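Local coordinates for protein similar to phosphinothricin acetyltransferase (Bacillus subtilis, PDB 1VHS) that probably inactivates the herbicide and antibiotic phosphinothricin by transferring an acetyl group to it from acetyl-CoA, at residues A[15-18]-A[19-23]. Sequence-based numbering, arbitrary orientation.
Sequences AVVA and IYNST
Four successive i to i+4 hydrogen bonds join Ala15-Ala18 to the next turn of the same alpha-helix: Ile19 N to Ala15 O, Tyr20 N to Val16 O, Asn21 N to Val17 O at 2.8 Å, and Ser22 N to Ala18 O, the most bent, with an N-H...O angle of 140°. The main side-chain contact joins Val17 and Asn21, one turn apart and pointing the same way. With CG beside its own backbone N (chi1 -72°), the Asn21 amide folds back along the helix, and its ND2 lies 3.5 Å from Val17 CG1; OD1 accepts a hydrogen bond from the backbone N of Val36. On another side, Ile19 CG1 lies 3.2 Å from Ala15 O. Ser22 OG donates to Ile19 O at 2.6 Å, and Thr23 OG1 donates to Tyr20 O at 2.7 Å, a carbonyl that also accepts from Thr23 N. Ile19 packs on Val64 and Trp67 of strand 64-72, while the Tyr20 hydroxyl hydrogen-bonds Asp32 OD2 and Thr30 OG1 and its ring meets Tyr88, a predicted acetyl-CoA-binding residue. These are the i to i+4 contacts of an alpha-helix, here helix 13-24, the first helix of the GNAT acetyltransferase fold, laid against the central sheet.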
ATOM      1  N   ALA A  15      -3.295  13.399  -7.308  1.00 23.78           N
ATOM      2  CA  ALA A  15      -4.187  12.907  -6.263  1.00 22.57           C
ATOM      3  C   ALA A  15      -3.532  11.793  -5.439  1.00 20.93           C
ATOM      4  O   ALA A  15      -3.754  11.694  -4.235  1.00 20.98           O
ATOM      5  CB  ALA A  15      -5.477  12.398  -6.884  1.00 25.62           C
ATOM      6  N   VAL A  16      -2.737  10.957  -6.100  1.00 19.25           N
ATOM      7  CA  VAL A  16      -2.055   9.848  -5.434  1.00 19.60           C
ATOM      8  C   VAL A  16      -1.067  10.394  -4.407  1.00 21.80           C
ATOM      9  O   VAL A  16      -1.005   9.908  -3.277  1.00 19.01           O
ATOM     10  CB  VAL A  16      -1.312   8.953  -6.466  1.00 19.44           C
ATOM     11  CG1 VAL A  16      -0.403   7.956  -5.759  1.00 20.47           C
ATOM     12  CG2 VAL A  16      -2.327   8.200  -7.321  1.00 18.24           C
ATOM     13  N   VAL A  17      -0.304  11.412  -4.797  1.00 21.94           N
ATOM     14  CA  VAL A  17       0.662  12.023  -3.891  1.00 22.12           C
ATOM     15  C   VAL A  17      -0.056  12.767  -2.771  1.00 21.96           C
ATOM     16  O   VAL A  17       0.376  12.743  -1.617  1.00 22.37           O
ATOM     17  CB  VAL A  17       1.588  13.005  -4.643  1.00 21.05           C
ATOM     18  CG1 VAL A  17       2.449  13.782  -3.651  1.00 24.11           C
ATOM     19  CG2 VAL A  17       2.464  12.235  -5.607  1.00 22.01           C
ATOM     20  N   ALA A  18      -1.154  13.432  -3.111  1.00 22.94           N
ATOM     21  CA  ALA A  18      -1.926  14.168  -2.121  1.00 22.99           C
ATOM     22  C   ALA A  18      -2.425  13.217  -1.032  1.00 22.91           C
ATOM     23  O   ALA A  18      -2.348  13.530   0.158  1.00 23.43           O
ATOM     24  CB  ALA A  18      -3.104  14.867  -2.790  1.00 26.56           C
ATOM     25  N   ILE A  19      -2.936  12.057  -1.441  1.00 21.03           N
ATOM     26  CA  ILE A  19      -3.432  11.067  -0.489  1.00 20.84           C
ATOM     27  C   ILE A  19      -2.265  10.600   0.377  1.00 22.09           C
ATOM     28  O   ILE A  19      -2.388  10.470   1.595  1.00 23.41           O
ATOM     29  CB  ILE A  19      -4.060   9.857  -1.217  1.00 19.67           C
ATOM     30  CG1 ILE A  19      -5.394  10.280  -1.842  1.00 22.95           C
ATOM     31  CG2 ILE A  19      -4.240   8.676  -0.245  1.00 21.20           C
ATOM     32  CD1 ILE A  19      -6.061   9.209  -2.673  1.00 24.77           C
ATOM     33  N   TYR A  20      -1.132  10.356  -0.268  1.00 23.81           N
ATOM     34  CA  TYR A  20       0.072   9.926   0.429  1.00 23.46           C
ATOM     35  C   TYR A  20       0.427  10.956   1.504  1.00 23.71           C
ATOM     36  O   TYR A  20       0.655  10.608   2.662  1.00 22.82           O
ATOM     37  CB  TYR A  20       1.215   9.801  -0.573  1.00 25.83           C
ATOM     38  CG  TYR A  20       2.521   9.345   0.029  1.00 27.98           C
ATOM     39  CD1 TYR A  20       2.742   7.999   0.324  1.00 31.00           C
ATOM     40  CD2 TYR A  20       3.541  10.256   0.290  1.00 31.74           C
ATOM     41  CE1 TYR A  20       3.950   7.572   0.861  1.00 31.73           C
ATOM     42  CE2 TYR A  20       4.756   9.843   0.830  1.00 31.20           C
ATOM     43  CZ  TYR A  20       4.951   8.499   1.111  1.00 33.40           C
ATOM     44  OH  TYR A  20       6.145   8.087   1.646  1.00 34.46           O
ATOM     45  N   ASN A  21       0.461  12.230   1.120  1.00 23.82           N
ATOM     46  CA  ASN A  21       0.793  13.298   2.061  1.00 22.92           C
ATOM     47  C   ASN A  21      -0.199  13.481   3.196  1.00 25.17           C
ATOM     48  O   ASN A  21       0.177  13.900   4.292  1.00 25.31           O
ATOM     49  CB  ASN A  21       0.962  14.633   1.329  1.00 21.48           C
ATOM     50  CG  ASN A  21       2.230  14.686   0.506  1.00 24.35           C
ATOM     51  OD1 ASN A  21       3.226  14.044   0.842  1.00 28.04           O
ATOM     52  ND2 ASN A  21       2.210  15.466  -0.566  1.00 27.31           N
ATOM     53  N   SER A  22      -1.467  13.172   2.949  1.00 23.86           N
ATOM     54  CA  SER A  22      -2.469  13.335   3.989  1.00 25.87           C
ATOM     55  C   SER A  22      -2.236  12.358   5.140  1.00 27.62           C
ATOM     56  O   SER A  22      -2.725  12.575   6.248  1.00 27.30           O
ATOM     57  CB  SER A  22      -3.875  13.134   3.415  1.00 25.42           C
ATOM     58  OG  SER A  22      -4.063  11.794   3.000  1.00 26.96           O
ATOM     59  N   THR A  23      -1.481  11.293   4.879  1.00 28.20           N
ATOM     60  CA  THR A  23      -1.197  10.285   5.901  1.00 29.13           C
ATOM     61  C   THR A  23       0.100  10.535   6.680  1.00 33.12           C
ATOM     62  O   THR A  23       0.324   9.933   7.731  1.00 31.11           O
ATOM     63  CB  THR A  23      -1.090   8.873   5.285  1.00 29.50           C
ATOM     64  OG1 THR A  23       0.137   8.766   4.550  1.00 30.41           O
ATOM     65  CG2 THR A  23      -2.262   8.603   4.348  1.00 29.94           C
TER